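Local structure of Sqt1 (Chaetomium thermophilum, 4ZOY) at residues Leu95-Thr98 / Phe104-Ser107; Pro151-Thr156 / Asp218-Ala223; Gly196-Ser199 / Leu204-Thr207; Ala372-Val377 / Ser450-Gly455; Leu395-Met400 / Arg405-Arg410. The protein probably acts as a dedicated chaperone in ribosome biogenesis, using its WD40 propeller to capture a newly made ribosomal protein while that protein is still being translated. All coordinates share one frame; numbering follows the deposited sequence.

Interaction 1: residues Leu95-Thr98 / Phe104-Ser107; sequences LTFT and FLVS
L105 lowers one methyl onto the middle of the F97 ring, a case of how an aliphatic and an aromatic side chain paired across antiparallel strands can pack together. CD1 of L105 lies 3.8 Å from the centroid of the F97 ring and 8° off its normal, so the CH-pi contact is over the face. Two torsions produce it: CG of L105 stands anti to its own N (chi1 171°), while the F97 ring leans beside its backbone N. On the same side of the sheet, L95 stretches CD2 to within 3.6 Å of CB of S107. These strands, 92-97 and 104-109, form the first hairpin of a four-stranded WD40 propeller blade; S107 OG bonds H88 NE2, consistent with the histidine-to-serine link of the WD40 repeat. An alanine in place of F97 is likely to deprive the L105 methyl of its aromatic partner and open a gap toward I30 and A32. On the reverse face T96 and V106 lie side by side, with CG2 of T96 4.2 Å from CB of V106, and their backbones form a hydrogen-bonded pair, V106 N donating to T96 O at 2.8 Å and T96 N to V106 O. Where the hairpin begins to turn, T98 OG1 accepts from F104 N at 3.1 Å, lies at the edge of the F104 ring, near its plane, and is also bonded to N155 OD1.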
# COMPACT_ATOMS: atom_id res chain seq x y z
N LEU A 95 6.40 -1.41 -6.82
CA LEU A 95 7.41 -0.36 -6.91
C LEU A 95 7.57 0.32 -5.58
O LEU A 95 6.58 0.56 -4.89
CB LEU A 95 7.03 0.71 -7.94
CG LEU A 95 7.13 0.30 -9.40
CD1 LEU A 95 6.30 1.28 -10.21
CD2 LEU A 95 8.58 0.31 -9.85
N THR A 96 8.80 0.68 -5.24
CA THR A 96 8.98 1.55 -4.10
C THR A 96 10.25 2.39 -4.21
O THR A 96 11.26 1.93 -4.74
CB THR A 96 8.97 0.75 -2.78
OG1 THR A 96 8.85 1.65 -1.67
CG2 THR A 96 10.23 -0.05 -2.65
N PHE A 97 10.15 3.63 -3.76
CA PHE A 97 11.33 4.42 -3.42
C PHE A 97 11.66 4.09 -1.98
O PHE A 97 10.76 3.96 -1.15
CB PHE A 97 11.08 5.92 -3.57
CG PHE A 97 11.00 6.38 -5.00
CD1 PHE A 97 12.15 6.72 -5.69
CD2 PHE A 97 9.78 6.51 -5.64
CE1 PHE A 97 12.08 7.15 -7.01
CE2 PHE A 97 9.70 6.95 -6.96
CZ PHE A 97 10.86 7.27 -7.64
N THR A 98 12.94 3.96 -1.65
CA THR A 98 13.28 3.64 -0.27
C THR A 98 13.13 4.83 0.67
O THR A 98 13.15 5.99 0.25
CB THR A 98 14.72 3.09 -0.16
OG1 THR A 98 15.64 3.99 -0.80
CG2 THR A 98 14.80 1.72 -0.81
N PHE A 104 17.06 4.81 -3.41
CA PHE A 104 16.89 3.75 -4.38
C PHE A 104 15.45 3.69 -4.86
O PHE A 104 14.53 4.05 -4.13
CB PHE A 104 17.27 2.39 -3.80
CG PHE A 104 18.68 2.32 -3.31
CD1 PHE A 104 19.70 1.95 -4.17
CD2 PHE A 104 18.99 2.63 -2.00
CE1 PHE A 104 21.01 1.88 -3.72
CE2 PHE A 104 20.30 2.56 -1.54
CZ PHE A 104 21.31 2.18 -2.41
N LEU A 105 15.30 3.26 -6.10
CA LEU A 105 14.02 2.90 -6.67
C LEU A 105 14.07 1.41 -6.95
O LEU A 105 15.01 0.93 -7.58
CB LEU A 105 13.74 3.68 -7.96
CG LEU A 105 12.52 3.25 -8.78
CD1 LEU A 105 11.23 3.44 -8.00
CD2 LEU A 105 12.48 4.03 -10.09
N VAL A 106 13.07 0.68 -6.48
CA VAL A 106 13.08 -0.76 -6.61
C VAL A 106 11.82 -1.24 -7.33
O VAL A 106 10.71 -0.83 -6.98
CB VAL A 106 13.19 -1.44 -5.23
CG1 VAL A 106 13.39 -2.92 -5.39
CG2 VAL A 106 14.34 -0.83 -4.41
N SER A 107 12.01 -2.07 -8.35
CA SER A 107 10.87 -2.65 -9.05
C SER A 107 10.78 -4.15 -8.79
O SER A 107 11.79 -4.83 -8.64
CB SER A 107 10.95 -2.36 -10.55
OG SER A 107 12.16 -2.88 -11.09

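Interaction 2: residues Pro151-Thr156 / Asp218-Ala223; sequences PDHPNT and DVFGVA
Two loops on one end of the WD40 propeller meet here ring against ring: H153, in the turn between strands 142-147 and 156-161, and F220, just past strand 214-218 of the next blade. The imidazole lies flat over the phenyl ring in a face-to-face stack, the centroids 3.7 Å apart and the planes only 7° from parallel. H153 CD2 sits over the centre of the phenyl ring, whereas F220 CE1 falls toward the rim of the imidazole, 3.5 Å from H153 CG. The two side chains come from opposite directions, each with CG beside its own backbone N (chi1 -58° for H153 and -59° for F220). The phenyl ring is held on its second face too, where CG1 of V219 rests over its centre, and at its edge CG2 of T156 approaches CZ of F220 at 4.1 Å. A type I turn from D218 to G221 presents the ring, and D218 OD1 accepts from A223 N at 2.8 Å, tying this turn to the short helix that follows. A serine in place of F220 would probably leave the H153 imidazole without its stacking partner and freer to turn. Since no hydrogen bond crosses between the loops, the join appears to depend on dispersion and the close fit of two flat rings.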
# COMPACT_ATOMS: atom_id res chain seq x y z
N PRO A 151 14.12 4.78 11.34
CA PRO A 151 15.22 5.68 10.99
C PRO A 151 16.57 5.00 11.22
O PRO A 151 17.58 5.41 10.64
CB PRO A 151 15.02 6.87 11.93
CG PRO A 151 14.30 6.29 13.11
CD PRO A 151 13.38 5.24 12.54
N ASP A 152 16.57 3.94 12.02
CA ASP A 152 17.79 3.22 12.36
C ASP A 152 18.29 2.33 11.22
O ASP A 152 19.46 1.92 11.20
CB ASP A 152 17.55 2.39 13.61
CG ASP A 152 17.37 3.25 14.84
OD1 ASP A 152 17.61 4.48 14.76
OD2 ASP A 152 16.98 2.71 15.89
N HIS A 153 17.42 2.04 10.25
CA HIS A 153 17.75 1.11 9.17
C HIS A 153 17.33 1.63 7.83
O HIS A 153 16.40 1.09 7.20
CB HIS A 153 17.10 -0.25 9.43
CG HIS A 153 17.52 -0.84 10.73
ND1 HIS A 153 18.73 -1.49 10.89
CD2 HIS A 153 16.94 -0.82 11.95
CE1 HIS A 153 18.86 -1.87 12.15
NE2 HIS A 153 17.79 -1.48 12.82
N PRO A 154 18.01 2.68 7.36
CA PRO A 154 17.68 3.27 6.06
C PRO A 154 17.83 2.29 4.91
O PRO A 154 18.60 1.33 4.98
CB PRO A 154 18.68 4.42 5.93
CG PRO A 154 19.83 4.03 6.82
CD PRO A 154 19.18 3.34 7.98
N ASN A 155 17.03 2.52 3.87
CA ASN A 155 17.12 1.75 2.63
C ASN A 155 16.92 0.26 2.83
O ASN A 155 17.56 -0.57 2.18
CB ASN A 155 18.46 2.05 1.95
CG ASN A 155 18.57 3.51 1.57
OD1 ASN A 155 17.63 4.07 1.02
ND2 ASN A 155 19.69 4.14 1.91
N THR A 156 16.01 -0.07 3.75
CA THR A 156 15.60 -1.44 3.98
C THR A 156 14.19 -1.63 3.43
O THR A 156 13.33 -0.74 3.58
CB THR A 156 15.67 -1.76 5.47
OG1 THR A 156 17.03 -1.58 5.89
CG2 THR A 156 15.24 -3.19 5.75
N ASP A 218 10.03 -10.30 14.01
CA ASP A 218 11.02 -9.53 14.76
C ASP A 218 12.25 -9.26 13.88
O ASP A 218 13.29 -9.92 14.04
CB ASP A 218 11.42 -10.30 16.02
CG ASP A 218 12.44 -9.56 16.87
OD1 ASP A 218 12.40 -8.32 16.94
OD2 ASP A 218 13.28 -10.25 17.50
N VAL A 219 12.12 -8.31 12.97
CA VAL A 219 13.05 -8.23 11.84
C VAL A 219 14.49 -7.94 12.27
O VAL A 219 15.44 -8.48 11.68
CB VAL A 219 12.58 -7.16 10.84
CG1 VAL A 219 13.64 -6.89 9.78
CG2 VAL A 219 11.28 -7.62 10.19
N PHE A 220 14.66 -7.12 13.30
CA PHE A 220 16.00 -6.70 13.71
C PHE A 220 16.43 -7.27 15.06
O PHE A 220 17.42 -6.82 15.62
CB PHE A 220 16.08 -5.18 13.72
CG PHE A 220 15.79 -4.57 12.37
CD1 PHE A 220 16.73 -4.62 11.35
CD2 PHE A 220 14.57 -3.98 12.12
CE1 PHE A 220 16.45 -4.08 10.10
CE2 PHE A 220 14.28 -3.43 10.87
CZ PHE A 220 15.22 -3.48 9.86
N GLY A 221 15.69 -8.26 15.56
CA GLY A 221 16.13 -9.02 16.72
C GLY A 221 15.84 -8.38 18.07
O GLY A 221 16.24 -8.90 19.12
N VAL A 222 15.17 -7.23 18.06
CA VAL A 222 14.93 -6.50 19.30
C VAL A 222 13.98 -7.27 20.21
O VAL A 222 14.22 -7.40 21.42
CB VAL A 222 14.37 -5.10 19.02
CG1 VAL A 222 13.98 -4.41 20.32
CG2 VAL A 222 15.41 -4.27 18.27
N ALA A 223 12.89 -7.80 19.65
CA ALA A 223 11.96 -8.53 20.50
C ALA A 223 12.60 -9.78 21.08
O ALA A 223 12.35 -10.12 22.23
CB ALA A 223 10.71 -8.88 19.73

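Interaction 3: residues Gly196-Ser199 / Leu204-Thr207; sequences GAWS and LLAT
S199 and L204 close the hairpin with two bonds made at a single pair of residues: S199 N donates to L204 O at 2.9 Å, and S199 OG accepts from L204 N at 3.1 Å, with D201 OD1 as a further partner of the hydroxyl. That oxygen stands between the backbone N and the carbonyl carbon (chi1 60°), the torsion that swings it back toward the L204 amide. Next along, A197 and A206 exchange two bonds of 2.8 Å, A197 N to A206 O and A206 N to A197 O. Strands 193-198 and 204-209 are the first two of a WD40 blade, and T207 OG1, bonded to H189 NE2 and Y217 OH, fits the polar network of the repeat with a tyrosine as the aromatic member. Packing follows from the non-hydrogen-bonded pairs. CD1 of L205 stands over the five-membered ring of W198, 3.8 Å from its centroid and 4° off the normal, while the indole NE1 bonds A146 O of the preceding blade. At the far end T207 lays CG2 4.0 Å from G196 CA.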
# COMPACT_ATOMS: atom_id res chain seq x y z
N GLY A 196 1.66 -6.90 3.42
CA GLY A 196 2.58 -6.65 4.52
C GLY A 196 2.54 -5.21 4.99
O GLY A 196 2.25 -4.30 4.21
N ALA A 197 2.82 -5.00 6.27
CA ALA A 197 2.87 -3.67 6.84
C ALA A 197 3.85 -3.64 7.99
O ALA A 197 3.85 -4.53 8.85
CB ALA A 197 1.49 -3.23 7.31
N TRP A 198 4.67 -2.61 8.02
CA TRP A 198 5.58 -2.42 9.14
C TRP A 198 4.88 -1.73 10.29
O TRP A 198 3.98 -0.92 10.08
CB TRP A 198 6.77 -1.58 8.74
CG TRP A 198 7.71 -2.19 7.72
CD1 TRP A 198 7.61 -2.13 6.36
CD2 TRP A 198 8.93 -2.89 8.00
NE1 TRP A 198 8.67 -2.78 5.77
CE2 TRP A 198 9.49 -3.26 6.76
CE3 TRP A 198 9.58 -3.28 9.18
CZ2 TRP A 198 10.69 -3.97 6.66
CZ3 TRP A 198 10.76 -3.98 9.08
CH2 TRP A 198 11.31 -4.32 7.83
N SER A 199 5.34 -2.00 11.51
CA SER A 199 4.99 -1.12 12.62
C SER A 199 5.66 0.25 12.40
O SER A 199 6.68 0.34 11.72
CB SER A 199 5.43 -1.73 13.95
OG SER A 199 6.84 -1.95 14.00
N LEU A 204 8.89 -4.21 13.63
CA LEU A 204 8.03 -5.37 13.38
C LEU A 204 7.48 -5.31 11.97
O LEU A 204 7.18 -4.23 11.45
CB LEU A 204 6.87 -5.41 14.39
CG LEU A 204 7.31 -5.57 15.84
CD1 LEU A 204 6.08 -5.52 16.75
CD2 LEU A 204 8.07 -6.87 16.00
N LEU A 205 7.32 -6.47 11.36
CA LEU A 205 6.75 -6.58 10.02
C LEU A 205 5.61 -7.59 10.07
O LEU A 205 5.83 -8.77 10.33
CB LEU A 205 7.82 -7.01 9.01
CG LEU A 205 7.35 -7.31 7.59
CD1 LEU A 205 6.77 -6.05 6.93
CD2 LEU A 205 8.50 -7.87 6.78
N ALA A 206 4.39 -7.11 9.83
CA ALA A 206 3.21 -7.97 9.85
C ALA A 206 2.81 -8.36 8.45
O ALA A 206 2.62 -7.49 7.60
CB ALA A 206 2.06 -7.26 10.55
N THR A 207 2.70 -9.66 8.20
CA THR A 207 2.29 -10.14 6.88
C THR A 207 1.17 -11.16 6.99
O THR A 207 1.03 -11.86 8.00
CB THR A 207 3.47 -10.73 6.08
OG1 THR A 207 3.92 -11.95 6.70
CG2 THR A 207 4.62 -9.73 6.01

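Interaction 4: residues Ala372-Val377 / Ser450-Gly455; sequences AEDPVV and SGQEGG
D374 sets its carboxylate against the side-chain amide of Q452, the two flat groups turned 64° apart. The pair spans neighbouring blades of the WD40 propeller: D374 lies in the loop entering strand 376-381, and Q452 in the loop entering strand 457-461, the innermost strand of the next blade. The direct link is a short, fairly straight hydrogen bond, Q452 NE2 to D374 OD1 at 2.7 Å with an angle of 159° at the hydrogen. OD1 receives it with its syn lone pair, and the acceptor lies close to the amide plane. Alongside runs a second, indirect path, in which one water donates to D374 OD2 at 2.6 Å and to Q452 OE1 at 2.9 Å. Both carboxylate oxygens and both polar atoms of the amide are therefore engaged, and this two-point grip would tend to oppose a flip of the amide. Q452 reaches across because its chain bends at chi2 (77°). Behind it the 450-455 loop is folded on itself, while its G451 N bonds M400 O, and D374 also packs against M400 and D401, so M400 touches both sides of this surface contact. Within the loop, S450 O accepts from two amides that approach from opposite faces of its carbonyl plane, E453 N at 3.0 Å and G455 N at 2.7 Å.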
# COMPACT_ATOMS: atom_id res chain seq x y z
N ALA A 372 -19.74 2.42 -5.81
CA ALA A 372 -20.88 1.67 -6.33
C ALA A 372 -20.81 0.23 -5.84
O ALA A 372 -20.60 -0.01 -4.66
CB ALA A 372 -20.93 1.76 -7.85
N GLU A 373 -20.98 -0.74 -6.74
CA GLU A 373 -20.86 -2.14 -6.35
C GLU A 373 -19.56 -2.75 -6.87
O GLU A 373 -19.42 -3.97 -6.95
CB GLU A 373 -22.07 -2.95 -6.84
CG GLU A 373 -23.37 -2.66 -6.08
CD GLU A 373 -23.91 -1.26 -6.33
OE1 GLU A 373 -24.23 -0.94 -7.50
OE2 GLU A 373 -24.01 -0.47 -5.36
N ASP A 374 -18.61 -1.88 -7.22
CA ASP A 374 -17.30 -2.31 -7.71
C ASP A 374 -16.29 -2.30 -6.57
O ASP A 374 -16.44 -1.53 -5.62
CB ASP A 374 -16.82 -1.39 -8.84
CG ASP A 374 -17.80 -1.32 -10.00
OD1 ASP A 374 -17.95 -2.34 -10.69
OD2 ASP A 374 -18.39 -0.24 -10.21
N PRO A 375 -15.26 -3.15 -6.65
CA PRO A 375 -14.27 -3.23 -5.57
C PRO A 375 -13.61 -1.91 -5.18
O PRO A 375 -13.18 -1.12 -6.02
CB PRO A 375 -13.21 -4.17 -6.14
CG PRO A 375 -14.01 -5.11 -6.98
CD PRO A 375 -15.15 -4.30 -7.57
N VAL A 376 -13.55 -1.66 -3.87
CA VAL A 376 -12.71 -0.61 -3.33
C VAL A 376 -11.31 -1.19 -3.24
O VAL A 376 -11.07 -2.13 -2.49
CB VAL A 376 -13.18 -0.13 -1.95
CG1 VAL A 376 -12.32 1.04 -1.48
CG2 VAL A 376 -14.64 0.27 -1.99
N VAL A 377 -10.40 -0.64 -4.03
CA VAL A 377 -9.07 -1.20 -4.20
C VAL A 377 -8.09 -0.70 -3.13
O VAL A 377 -7.26 -1.47 -2.62
CB VAL A 377 -8.55 -0.87 -5.61
CG1 VAL A 377 -7.08 -1.23 -5.75
CG2 VAL A 377 -9.41 -1.59 -6.66
N SER A 450 -14.38 2.71 -16.21
CA SER A 450 -14.85 1.77 -15.20
C SER A 450 -14.38 0.36 -15.55
O SER A 450 -13.98 0.10 -16.68
CB SER A 450 -16.37 1.80 -15.11
OG SER A 450 -16.93 1.22 -16.29
N GLY A 451 -14.45 -0.55 -14.58
CA GLY A 451 -14.14 -1.95 -14.85
C GLY A 451 -15.01 -2.54 -15.95
O GLY A 451 -14.53 -3.32 -16.77
N GLN A 452 -16.28 -2.14 -15.97
CA GLN A 452 -17.24 -2.62 -16.97
C GLN A 452 -16.82 -2.24 -18.40
O GLN A 452 -17.25 -2.87 -19.37
CB GLN A 452 -18.64 -2.07 -16.68
CG GLN A 452 -19.34 -2.69 -15.47
CD GLN A 452 -18.83 -2.16 -14.13
OE1 GLN A 452 -18.08 -1.19 -14.06
NE2 GLN A 452 -19.26 -2.82 -13.05
N GLU A 453 -15.98 -1.21 -18.52
CA GLU A 453 -15.48 -0.76 -19.81
C GLU A 453 -14.00 -1.08 -20.01
O GLU A 453 -13.36 -0.56 -20.93
CB GLU A 453 -15.71 0.75 -19.96
CG GLU A 453 -17.18 1.17 -19.88
CD GLU A 453 -18.04 0.54 -20.97
OE1 GLU A 453 -17.52 0.25 -22.07
OE2 GLU A 453 -19.25 0.32 -20.71
N GLY A 454 -13.45 -1.93 -19.15
CA GLY A 454 -12.07 -2.35 -19.31
C GLY A 454 -11.06 -1.54 -18.52
O GLY A 454 -9.87 -1.61 -18.80
N GLY A 455 -11.55 -0.78 -17.54
CA GLY A 455 -10.69 0.04 -16.70
C GLY A 455 -10.72 -0.34 -15.23
O GLY A 455 -10.72 -1.52 -14.87
O HOH W 1 -19.02 1.02 -12.36

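Interaction 5: residues Leu395-Met400 / Arg405-Arg410; sequences LTSCGM and RRWDLR
The indole of W407 and the guanidinium of R406 both meet the partner strand by their edges, not their faces. W407 presents its ring N-H to S397, NE1 lying 2.8 Å from OG with an angle of 166° and the hydroxyl only 2° out of the ring plane; L395 O also lies near that plane, closest to CD1 of the indole. R406 turns an edge to T396, where NE donates to OG1 at 2.9 Å. Its chain leaves anti to the backbone N and then bends at chi3 (-67°), which folds the guanidinium back beside the threonine. The hairpin of strands 394-399 and 404-408 supplies the second and third strands of a propeller blade, and W407-D408 probably corresponds to the Trp-Asp pair that gives WD repeats their name. S397 OG is bonded to H371 NE2, a chain consistent with the histidine-serine-tryptophan network of WD40 repeats, while T396 OG1 and R406 NH2 reach Q462 and G466 O beyond strand 457-461. Backbone bonds flank these groups: W407 N to L395 O at 2.7 Å, and S397 N to R405 O at 2.8 Å. L395 places CB 3.8 Å from CD1 of L409, the two side chains crossing at an angle. At the strand's end, D408 OD1 accepts from R410 N in an Asx turn, and R410 clasps the same carboxylate side-on, NH2 to OD2 at 2.8 Å.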
# COMPACT_ATOMS: atom_id res chain seq x y z
N LEU A 395 -9.93 10.80 4.05
CA LEU A 395 -9.59 9.51 3.47
C LEU A 395 -9.76 9.55 1.97
O LEU A 395 -10.82 9.96 1.47
CB LEU A 395 -10.48 8.41 4.06
CG LEU A 395 -10.14 6.98 3.61
CD1 LEU A 395 -9.01 6.44 4.47
CD2 LEU A 395 -11.37 6.08 3.68
N THR A 396 -8.73 9.13 1.25
CA THR A 396 -8.82 8.99 -0.21
C THR A 396 -9.02 7.53 -0.57
O THR A 396 -8.37 6.65 0.01
CB THR A 396 -7.57 9.53 -0.88
OG1 THR A 396 -7.35 10.86 -0.43
CG2 THR A 396 -7.72 9.55 -2.41
N SER A 397 -9.92 7.27 -1.51
CA SER A 397 -10.18 5.90 -1.94
C SER A 397 -10.19 5.80 -3.46
O SER A 397 -10.48 6.78 -4.16
CB SER A 397 -11.51 5.39 -1.38
OG SER A 397 -12.60 6.13 -1.90
N CYS A 398 -9.90 4.61 -3.99
CA CYS A 398 -10.07 4.39 -5.43
C CYS A 398 -10.73 3.04 -5.63
O CYS A 398 -10.67 2.17 -4.77
CB CYS A 398 -8.73 4.48 -6.17
SG CYS A 398 -7.61 3.07 -5.91
N GLY A 399 -11.37 2.87 -6.78
CA GLY A 399 -12.15 1.67 -7.00
C GLY A 399 -12.21 1.24 -8.44
O GLY A 399 -11.80 1.96 -9.36
N MET A 400 -12.74 0.04 -8.63
CA MET A 400 -12.90 -0.50 -9.96
C MET A 400 -14.06 0.13 -10.71
O MET A 400 -14.35 -0.25 -11.85
CB MET A 400 -13.06 -2.02 -9.89
CG MET A 400 -11.80 -2.73 -9.45
SD MET A 400 -10.41 -2.46 -10.58
CE MET A 400 -10.91 -3.41 -12.01
N ARG A 405 -12.09 9.00 -4.89
CA ARG A 405 -12.93 9.84 -4.04
C ARG A 405 -12.20 10.25 -2.77
O ARG A 405 -11.25 9.60 -2.35
CB ARG A 405 -14.23 9.11 -3.69
CG ARG A 405 -15.15 8.93 -4.89
CD ARG A 405 -16.56 8.47 -4.54
NE ARG A 405 -17.38 8.55 -5.75
CZ ARG A 405 -17.54 7.54 -6.60
NH1 ARG A 405 -16.98 6.36 -6.36
NH2 ARG A 405 -18.27 7.71 -7.69
N ARG A 406 -12.65 11.34 -2.17
CA ARG A 406 -12.11 11.70 -0.87
C ARG A 406 -13.26 11.95 0.08
O ARG A 406 -14.29 12.54 -0.29
CB ARG A 406 -11.20 12.90 -0.94
CG ARG A 406 -10.56 13.13 0.42
CD ARG A 406 -9.47 14.09 0.32
NE ARG A 406 -8.34 13.59 -0.44
CZ ARG A 406 -7.41 14.39 -0.95
NH1 ARG A 406 -7.53 15.71 -0.81
NH2 ARG A 406 -6.38 13.89 -1.58
N TRP A 407 -13.07 11.47 1.30
CA TRP A 407 -14.13 11.39 2.30
C TRP A 407 -13.72 12.11 3.56
O TRP A 407 -12.56 12.03 3.99
CB TRP A 407 -14.45 9.94 2.64
CG TRP A 407 -14.66 9.07 1.45
CD1 TRP A 407 -13.72 8.35 0.78
CD2 TRP A 407 -15.91 8.82 0.80
NE1 TRP A 407 -14.31 7.66 -0.26
CE2 TRP A 407 -15.65 7.94 -0.27
CE3 TRP A 407 -17.22 9.27 1.01
CZ2 TRP A 407 -16.65 7.49 -1.12
CZ3 TRP A 407 -18.21 8.82 0.17
CH2 TRP A 407 -17.93 7.94 -0.88
N ASP A 408 -14.70 12.80 4.14
CA ASP A 408 -14.60 13.40 5.47
C ASP A 408 -15.23 12.41 6.45
O ASP A 408 -16.43 12.18 6.41
CB ASP A 408 -15.32 14.76 5.45
CG ASP A 408 -15.56 15.35 6.83
OD1 ASP A 408 -15.05 14.85 7.85
OD2 ASP A 408 -16.29 16.37 6.86
N LEU A 409 -14.41 11.83 7.32
CA LEU A 409 -14.87 10.74 8.18
C LEU A 409 -15.28 11.20 9.58
O LEU A 409 -15.44 10.38 10.47
CB LEU A 409 -13.79 9.66 8.30
CG LEU A 409 -13.35 9.00 6.99
CD1 LEU A 409 -12.39 7.86 7.28
CD2 LEU A 409 -14.54 8.50 6.17
N ARG A 410 -15.46 12.50 9.77
CA ARG A 410 -15.87 12.98 11.10
C ARG A 410 -17.29 12.54 11.47
O ARG A 410 -17.58 12.35 12.64
CB ARG A 410 -15.78 14.50 11.18
CG ARG A 410 -14.36 15.02 11.16
CD ARG A 410 -14.34 16.54 11.08
NE ARG A 410 -14.98 17.02 9.86
CZ ARG A 410 -15.31 18.28 9.62
NH1 ARG A 410 -15.09 19.22 10.54
NH2 ARG A 410 -15.88 18.62 8.47

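Eight four-stranded antiparallel sheets are arranged as propeller blades, and the five contacts sample both their internal hairpins and their loops. Interactions 1, 3 and 5 are strand pairs within three different blades, interactions 1 and 3 joining the first two strands of theirs and interaction 5 the second and third. Interactions 2 and 4 tie loops of successive blades on opposite sides of the chain's centre, their centres about 38 Å apart. Interaction 2 brackets interaction 3 in sequence and touches it through V219 and W198; interaction 4 likewise brackets interaction 5 and meets it at M400. Interaction 1 comes first and reaches interaction 2 through T98 and N155, so neighbouring blades are linked in space.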